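Local coordinates for protein putative transcriptional coactivator P15 (Enterobacteria phage t5, PDB 4BG7) that is a homolog of the eukaryotic transcription coactivator PC4, is implicated in recombination-dependent DNA replication and probably binds single-stranded DNA, at the interface of chains A and B. Numbering follows the deposited sequence. Chains: chain A/B, Putative transcriptional coactivator P15.

Contact 1: the interface of chains A and B. Residues chain A 73, 76-77, 80; chain B 18, 20, 30.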
ATOM      1  N   LEU A  73       1.841   0.344  -8.935  1.00 29.36           N
ATOM      2  CA  LEU A  73       0.762   0.465  -7.928  1.00 28.17           C
ATOM      3  C   LEU A  73      -0.320   1.447  -8.396  1.00 26.72           C
ATOM      4  O   LEU A  73      -1.515   1.127  -8.361  1.00 28.56           O
ATOM      5  CB  LEU A  73       1.348   0.855  -6.555  1.00 27.45           C
ATOM      6  CG  LEU A  73       0.356   1.130  -5.424  1.00 27.48           C
ATOM      7  CD1 LEU A  73      -0.642  -0.022  -5.257  1.00 27.29           C
ATOM      8  CD2 LEU A  73       1.100   1.467  -4.102  1.00 25.69           C
ATOM      9  N   ALA A  76      -2.260  -0.352 -11.013  1.00 28.47           N
ATOM     10  CA  ALA A  76      -3.073  -1.510 -10.543  1.00 27.07           C
ATOM     11  C   ALA A  76      -4.234  -1.035  -9.718  1.00 28.98           C
ATOM     12  O   ALA A  76      -5.399  -1.543  -9.906  1.00 27.80           O
ATOM     13  CB  ALA A  76      -2.248  -2.588  -9.761  1.00 27.54           C
ATOM     14  N   PHE A  77      -3.953  -0.044  -8.868  1.00 25.43           N
ATOM     15  CA  PHE A  77      -4.969   0.515  -7.982  1.00 30.10           C
ATOM     16  C   PHE A  77      -6.049   1.293  -8.770  1.00 32.40           C
ATOM     17  O   PHE A  77      -7.279   1.108  -8.573  1.00 33.75           O
ATOM     18  CB  PHE A  77      -4.274   1.394  -6.959  1.00 30.06           C
ATOM     19  CG  PHE A  77      -5.177   1.967  -5.871  1.00 31.39           C
ATOM     20  CD1 PHE A  77      -6.135   1.222  -5.265  1.00 36.50           C
ATOM     21  CD2 PHE A  77      -4.982   3.232  -5.435  1.00 36.67           C
ATOM     22  CE1 PHE A  77      -6.912   1.751  -4.252  1.00 34.79           C
ATOM     23  CE2 PHE A  77      -5.720   3.750  -4.385  1.00 40.52           C
ATOM     24  CZ  PHE A  77      -6.704   3.010  -3.827  1.00 36.25           C
ATOM     25  N   ILE A  80      -8.220  -1.349 -10.658  1.00 29.81           N
ATOM     26  CA  ILE A  80      -9.170  -2.075  -9.838  1.00 29.93           C
ATOM     27  C   ILE A  80     -10.341  -1.128  -9.614  1.00 26.63           C
ATOM     28  O   ILE A  80     -11.525  -1.553  -9.695  1.00 33.41           O
ATOM     29  CB  ILE A  80      -8.521  -2.601  -8.495  1.00 28.69           C
ATOM     30  CG1 ILE A  80      -7.653  -3.829  -8.816  1.00 30.99           C
ATOM     31  CG2 ILE A  80      -9.628  -2.912  -7.471  1.00 28.22           C
ATOM     32  CD1 ILE A  80      -6.742  -4.314  -7.699  1.00 29.39           C
TER
ATOM     33  N   ILE B  18      -3.370  -8.349  -8.585  1.00 30.60           N
ATOM     34  CA  ILE B  18      -2.373  -7.791  -9.503  1.00 30.61           C
ATOM     35  C   ILE B  18      -1.009  -7.748  -8.801  1.00 28.87           C
ATOM     36  O   ILE B  18      -0.933  -7.308  -7.676  1.00 27.24           O
ATOM     37  CB  ILE B  18      -2.789  -6.364  -9.898  1.00 29.77           C
ATOM     38  CG1 ILE B  18      -4.217  -6.405 -10.535  1.00 30.33           C
ATOM     39  CG2 ILE B  18      -1.724  -5.751 -10.858  1.00 29.03           C
ATOM     40  CD1 ILE B  18      -4.774  -5.021 -10.859  1.00 27.84           C
ATOM     41  N   LEU B  20       2.408  -6.313  -7.784  1.00 27.43           N
ATOM     42  CA  LEU B  20       3.036  -4.945  -7.647  1.00 28.72           C
ATOM     43  C   LEU B  20       4.546  -5.005  -7.780  1.00 29.07           C
ATOM     44  O   LEU B  20       5.215  -4.014  -8.149  1.00 28.59           O
ATOM     45  CB  LEU B  20       2.708  -4.313  -6.305  1.00 25.88           C
ATOM     46  CG  LEU B  20       1.236  -4.052  -6.013  1.00 26.76           C
ATOM     47  CD1 LEU B  20       1.060  -3.287  -4.718  1.00 26.84           C
ATOM     48  CD2 LEU B  20       0.658  -3.275  -7.211  1.00 27.22           C
ATOM     49  N   LEU B  30      -1.600  -6.748  -4.922  1.00 26.57           N
ATOM     50  CA  LEU B  30      -2.732  -5.930  -4.608  1.00 25.67           C
ATOM     51  C   LEU B  30      -3.951  -6.798  -4.955  1.00 31.11           C
ATOM     52  O   LEU B  30      -4.022  -7.313  -6.068  1.00 31.38           O
ATOM     53  CB  LEU B  30      -2.788  -4.699  -5.470  1.00 27.99           C
ATOM     54  CG  LEU B  30      -4.003  -3.763  -5.261  1.00 26.09           C
ATOM     55  CD1 LEU B  30      -4.082  -3.141  -3.880  1.00 27.87           C
ATOM     56  CD2 LEU B  30      -3.824  -2.649  -6.284  1.00 29.39           C
TER
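The flat group that A:Phe77 offers to B:Leu30 is its peptide unit rather than its phenyl ring, whose atoms contact none of the chain B residues here. Methyl CD2 of B:Leu30 stands almost straight above one face of the A:Ala76–A:Phe77 peptide, 3.7 Å from the amide N of A:Phe77. B:Ile18 CD1 comes from the same side of that plane at a lower slant, 3.7 Å from the carbonyl O of A:Ala76. The small side chain of A:Ala76 probably lets B:Ile18, B:Leu30 and loop residue B:Leu20 approach helix 67-83: its CB is touched by B:Ile18 CG2 at 3.4 Å, tighter than usual for two methyls, and also by the CD2 methyls of B:Leu20 and B:Leu30. B:Leu30, on strand 26-34, reaches the helix because its CG is anti to the backbone N (chi1 178°), and its branch slides past A:Ile80 in the opposite direction, with CD2 of B:Leu30 3.6 Å from CD1 of A:Ile80. Next to it, A:Ile80 CG1 passes B:Ile18 CD1 at 3.7 Å, the two side chains again running past each other in opposite directions. Together these methyl contacts form a hydrophobic patch, helix against two strand residues and one loop residue, in the symmetric homodimer, the assembly typical of PC4 proteins. One turn before A:Ala76, the side chains of A:Leu73 and B:Leu20 cross obliquely, and B:Leu20 CD2 lies 3.8 Å from the A:Leu73 CA.

Contact 2: the interface of chains A and B. Residues chain A 79-80, 83; chain B 16, 18.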
ATOM      1  N   GLN A  79      -6.723   0.737 -11.835  1.00 35.99           N
ATOM      2  CA  GLN A  79      -7.406  -0.238 -12.659  1.00 34.26           C
ATOM      3  C   GLN A  79      -8.523  -0.963 -11.893  1.00 36.29           C
ATOM      4  O   GLN A  79      -9.607  -1.232 -12.439  1.00 34.95           O
ATOM      5  CB  GLN A  79      -6.461  -1.289 -13.196  1.00 36.68           C
ATOM      6  CG  GLN A  79      -7.183  -2.397 -13.946  1.00 40.67           C
ATOM      7  CD  GLN A  79      -6.289  -3.170 -14.858  1.00 48.38           C
ATOM      8  OE1 GLN A  79      -5.617  -2.590 -15.727  1.00 52.00           O
ATOM      9  NE2 GLN A  79      -6.240  -4.503 -14.653  1.00 50.62           N
ATOM     10  N   ILE A  80      -8.220  -1.349 -10.658  1.00 29.81           N
ATOM     11  CA  ILE A  80      -9.170  -2.075  -9.838  1.00 29.93           C
ATOM     12  C   ILE A  80     -10.341  -1.128  -9.614  1.00 26.63           C
ATOM     13  O   ILE A  80     -11.525  -1.553  -9.695  1.00 33.41           O
ATOM     14  CB  ILE A  80      -8.521  -2.601  -8.495  1.00 28.69           C
ATOM     15  CG1 ILE A  80      -7.653  -3.829  -8.816  1.00 30.99           C
ATOM     16  CG2 ILE A  80      -9.628  -2.912  -7.471  1.00 28.22           C
ATOM     17  CD1 ILE A  80      -6.742  -4.314  -7.699  1.00 29.39           C
ATOM     18  N   GLU A  83     -12.516  -0.902 -12.947  1.00 30.60           N
ATOM     19  CA  GLU A  83     -13.333  -2.099 -13.075  1.00 35.71           C
ATOM     20  C   GLU A  83     -14.520  -2.118 -12.085  1.00 38.45           C
ATOM     21  O   GLU A  83     -15.639  -2.514 -12.431  1.00 35.26           O
ATOM     22  CB  GLU A  83     -12.474  -3.314 -12.936  1.00 39.31           C
ATOM     23  CG  GLU A  83     -11.717  -3.554 -14.220  1.00 47.51           C
ATOM     24  CD  GLU A  83     -10.703  -4.660 -14.090  1.00 56.10           C
ATOM     25  OE1 GLU A  83     -11.096  -5.774 -13.661  1.00 53.73           O
ATOM     26  OE2 GLU A  83      -9.509  -4.407 -14.405  1.00 71.01           O
TER
ATOM     27  N   GLN B  16      -9.784  -9.706  -7.504  1.00 45.55           N
ATOM     28  CA  GLN B  16      -8.679  -9.130  -8.279  1.00 41.90           C
ATOM     29  C   GLN B  16      -7.409  -9.584  -7.625  1.00 38.62           C
ATOM     30  O   GLN B  16      -7.365  -9.738  -6.403  1.00 38.35           O
ATOM     31  CB  GLN B  16      -8.737  -7.631  -8.187  1.00 41.93           C
ATOM     32  CG  GLN B  16     -10.032  -7.027  -8.698  1.00 44.03           C
ATOM     33  CD  GLN B  16      -9.967  -6.724 -10.166  1.00 48.56           C
ATOM     34  OE1 GLN B  16      -9.131  -7.295 -10.881  1.00 43.71           O
ATOM     35  NE2 GLN B  16     -10.832  -5.810 -10.629  1.00 45.98           N
ATOM     36  N   ILE B  18      -3.370  -8.349  -8.585  1.00 30.60           N
ATOM     37  CA  ILE B  18      -2.373  -7.791  -9.503  1.00 30.61           C
ATOM     38  C   ILE B  18      -1.009  -7.748  -8.801  1.00 28.87           C
ATOM     39  O   ILE B  18      -0.933  -7.308  -7.676  1.00 27.24           O
ATOM     40  CB  ILE B  18      -2.789  -6.364  -9.898  1.00 29.77           C
ATOM     41  CG1 ILE B  18      -4.217  -6.405 -10.535  1.00 30.33           C
ATOM     42  CG2 ILE B  18      -1.724  -5.751 -10.858  1.00 29.03           C
ATOM     43  CD1 ILE B  18      -4.774  -5.021 -10.859  1.00 27.84           C
TER
HETATM   44  O   HOH W   1     -12.497  -4.138  -9.265  1.00 41.34           O
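The last turn of helix 67-83 in chain A meets the start of strand 16-19 in chain B, where A:Glu83 and B:Gln16 form a polar rim to the dimer interface. The B:Gln16 amide nitrogen NE2 donates a hydrogen bond of 3.0 Å to carboxylate oxygen OE1 of A:Glu83, fairly straight at 158° at the hydrogen. The acceptor lies close to the amide plane of B:Gln16, whereas the donor comes from well above the carboxylate plane; the carboxylate and amide planes are 59° apart. The same NE2 is 2.7 Å from water 1, which in turn lies 2.8 Å from the carbonyl O of A:Ile80. One terminal amide is thus tied both to a helix side chain and, through water, to the helix backbone, which should limit its rotation. A bend at chi2 (-89°) turns this amide along A:Ile80, so that the aliphatic part of B:Gln16 also packs: its CB is 3.9 Å from A:Ile80 CD1, and its CD is 3.9 Å from A:Ile80 CG1. Beside this, A:Gln79 sends its extended side chain slantwise across B:Ile18, with amide NE2 of A:Gln79 4.1 Å from B:Ile18 CD1.

Contact 3: the interface of chains A and B. Residues chain A 41, 70, 73-74; chain B 20, 43, 77, 81.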
ATOM      1  N   MET A  41       8.525   1.725   0.392  1.00 23.12           N
ATOM      2  CA  MET A  41       7.185   2.139   0.795  1.00 22.29           C
ATOM      3  C   MET A  41       6.466   0.993   1.457  1.00 20.97           C
ATOM      4  O   MET A  41       6.576  -0.154   1.064  1.00 23.99           O
ATOM      5  CB  MET A  41       6.308   2.691  -0.360  1.00 25.50           C
ATOM      6  CG  MET A  41       6.189   1.822  -1.573  1.00 28.62           C
ATOM      7  SD  MET A  41       4.899   2.370  -2.738  1.00 30.73           S
ATOM      8  CE  MET A  41       5.385   1.374  -4.118  1.00 31.96           C
ATOM      9  N   THR A  70       6.017   2.287  -7.953  1.00 23.57           N
ATOM     10  CA  THR A  70       5.005   3.303  -7.749  1.00 23.46           C
ATOM     11  C   THR A  70       4.087   3.392  -8.942  1.00 26.83           C
ATOM     12  O   THR A  70       2.871   3.434  -8.760  1.00 25.27           O
ATOM     13  CB  THR A  70       5.601   4.632  -7.375  1.00 24.55           C
ATOM     14  OG1 THR A  70       6.531   5.071  -8.379  1.00 26.03           O
ATOM     15  CG2 THR A  70       6.302   4.574  -5.976  1.00 24.80           C
ATOM     16  N   LEU A  73       1.841   0.344  -8.935  1.00 29.36           N
ATOM     17  CA  LEU A  73       0.762   0.465  -7.928  1.00 28.17           C
ATOM     18  C   LEU A  73      -0.320   1.447  -8.396  1.00 26.72           C
ATOM     19  O   LEU A  73      -1.515   1.127  -8.361  1.00 28.56           O
ATOM     20  CB  LEU A  73       1.348   0.855  -6.555  1.00 27.45           C
ATOM     21  CG  LEU A  73       0.356   1.130  -5.424  1.00 27.48           C
ATOM     22  CD1 LEU A  73      -0.642  -0.022  -5.257  1.00 27.29           C
ATOM     23  CD2 LEU A  73       1.100   1.467  -4.102  1.00 25.69           C
ATOM     24  N   PHE A  74       0.093   2.588  -8.915  1.00 22.33           N
ATOM     25  CA  PHE A  74      -0.826   3.639  -9.401  1.00 27.68           C
ATOM     26  C   PHE A  74      -1.696   3.010 -10.489  1.00 26.01           C
ATOM     27  O   PHE A  74      -2.943   3.087 -10.471  1.00 24.32           O
ATOM     28  CB  PHE A  74      -0.059   4.853  -9.981  1.00 25.46           C
ATOM     29  CG  PHE A  74      -0.898   6.090 -10.184  1.00 27.52           C
ATOM     30  CD1 PHE A  74      -1.740   6.212 -11.280  1.00 27.90           C
ATOM     31  CD2 PHE A  74      -0.839   7.151  -9.270  1.00 32.93           C
ATOM     32  CE1 PHE A  74      -2.501   7.326 -11.448  1.00 28.92           C
ATOM     33  CE2 PHE A  74      -1.627   8.306  -9.423  1.00 31.77           C
ATOM     34  CZ  PHE A  74      -2.460   8.384 -10.526  1.00 32.95           C
TER
ATOM     35  N   LEU B  20       2.408  -6.313  -7.784  1.00 27.43           N
ATOM     36  CA  LEU B  20       3.036  -4.945  -7.647  1.00 28.72           C
ATOM     37  C   LEU B  20       4.546  -5.005  -7.780  1.00 29.07           C
ATOM     38  O   LEU B  20       5.215  -4.014  -8.149  1.00 28.59           O
ATOM     39  CB  LEU B  20       2.708  -4.313  -6.305  1.00 25.88           C
ATOM     40  CG  LEU B  20       1.236  -4.052  -6.013  1.00 26.76           C
ATOM     41  CD1 LEU B  20       1.060  -3.287  -4.718  1.00 26.84           C
ATOM     42  CD2 LEU B  20       0.658  -3.275  -7.211  1.00 27.22           C
ATOM     43  N   ILE B  43      -2.730  -5.224   0.384  1.00 25.08           N
ATOM     44  CA  ILE B  43      -1.397  -5.239  -0.230  1.00 23.38           C
ATOM     45  C   ILE B  43      -0.622  -6.169   0.699  1.00 25.08           C
ATOM     46  O   ILE B  43      -0.603  -5.936   1.941  1.00 22.53           O
ATOM     47  CB  ILE B  43      -0.733  -3.889  -0.336  1.00 24.18           C
ATOM     48  CG1 ILE B  43      -1.473  -3.009  -1.350  1.00 25.03           C
ATOM     49  CG2 ILE B  43       0.694  -4.035  -0.863  1.00 21.27           C
ATOM     50  CD1 ILE B  43      -1.007  -1.547  -1.254  1.00 25.18           C
ATOM     51  N   PHE B  77      -1.117   8.060  -0.871  1.00 26.86           N
ATOM     52  CA  PHE B  77      -0.178   7.628  -1.886  1.00 28.97           C
ATOM     53  C   PHE B  77       0.174   8.807  -2.795  1.00 28.15           C
ATOM     54  O   PHE B  77       1.320   9.110  -3.064  1.00 27.69           O
ATOM     55  CB  PHE B  77      -0.748   6.426  -2.625  1.00 27.14           C
ATOM     56  CG  PHE B  77       0.152   5.863  -3.694  1.00 29.88           C
ATOM     57  CD1 PHE B  77       1.532   5.658  -3.442  1.00 28.60           C
ATOM     58  CD2 PHE B  77      -0.374   5.514  -4.966  1.00 30.22           C
ATOM     59  CE1 PHE B  77       2.359   5.133  -4.433  1.00 30.12           C
ATOM     60  CE2 PHE B  77       0.468   5.010  -5.954  1.00 29.72           C
ATOM     61  CZ  PHE B  77       1.836   4.813  -5.679  1.00 25.87           C
ATOM     62  N   LEU B  81       4.006  10.724  -3.387  1.00 29.24           N
ATOM     63  CA  LEU B  81       4.554  10.939  -4.699  1.00 28.10           C
ATOM     64  C   LEU B  81       4.763  12.436  -4.968  1.00 27.89           C
ATOM     65  O   LEU B  81       5.767  12.819  -5.531  1.00 28.31           O
ATOM     66  CB  LEU B  81       3.642  10.324  -5.786  1.00 26.55           C
ATOM     67  CG  LEU B  81       3.389   8.837  -5.768  1.00 25.24           C
ATOM     68  CD1 LEU B  81       2.459   8.425  -6.872  1.00 25.47           C
ATOM     69  CD2 LEU B  81       4.735   8.064  -5.869  1.00 26.99           C
TER
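Helix 67-83 of chain A and its chain B equivalent run in roughly opposite directions, and the helical backbone of A:Thr70, A:Leu73 and A:Phe74 receives the ring of B:Phe77. That ring enters between side chains of both subunits. Over one face, towards the rim, lies A:Leu73 CD2, 3.9 Å from the ring centroid in a CH-pi contact; over the opposite face lies CD1 of B:Leu81, from the ring's own chain. The edge points at backbone: CZ of B:Phe77 is 3.5 Å from the carbonyl O of A:Thr70, in the ring plane, and CE2 is 3.9 Å from A:Phe74 CA, also in plane. With CG of B:Phe77 opposite its backbone N (chi1 -179°), the ring extends from its own helix towards the partner's. A:Leu73 slides past it antiparallel, and its other methyl, CD1, turns towards the chain B sheet, 4.3 Å from B:Ile43 CD1. On the ring's B:Leu81 side, CD2 of B:Leu81 rests against A:Thr70 CG2 at 3.8 Å. A:Met41, from strand 38-48, passes at a slant on the A:Leu73 side of the ring, its thioether SD 4.1 Å from B:Phe77 CE1.

All three contacts draw on helix 67-83 of chain A, using overlapping stretches of it. Contact 1 and contact 2 have C-alpha centres about 6 Å apart and share A:Ile80 and B:Ile18; contact 1 and contact 3, about 8 Å apart, share A:Leu73 and B:Leu20. Contacts 2 and 3 lie about 14 Å apart, so contact 1 bridges a polar, water-linked margin and an aromatic helix–helix region. Since the two-fold repeats every contact with chains exchanged, each helix packs on the partner's sheet while also meeting the partner's helix, consistent with the two-fold homodimer typical of PC4 proteins.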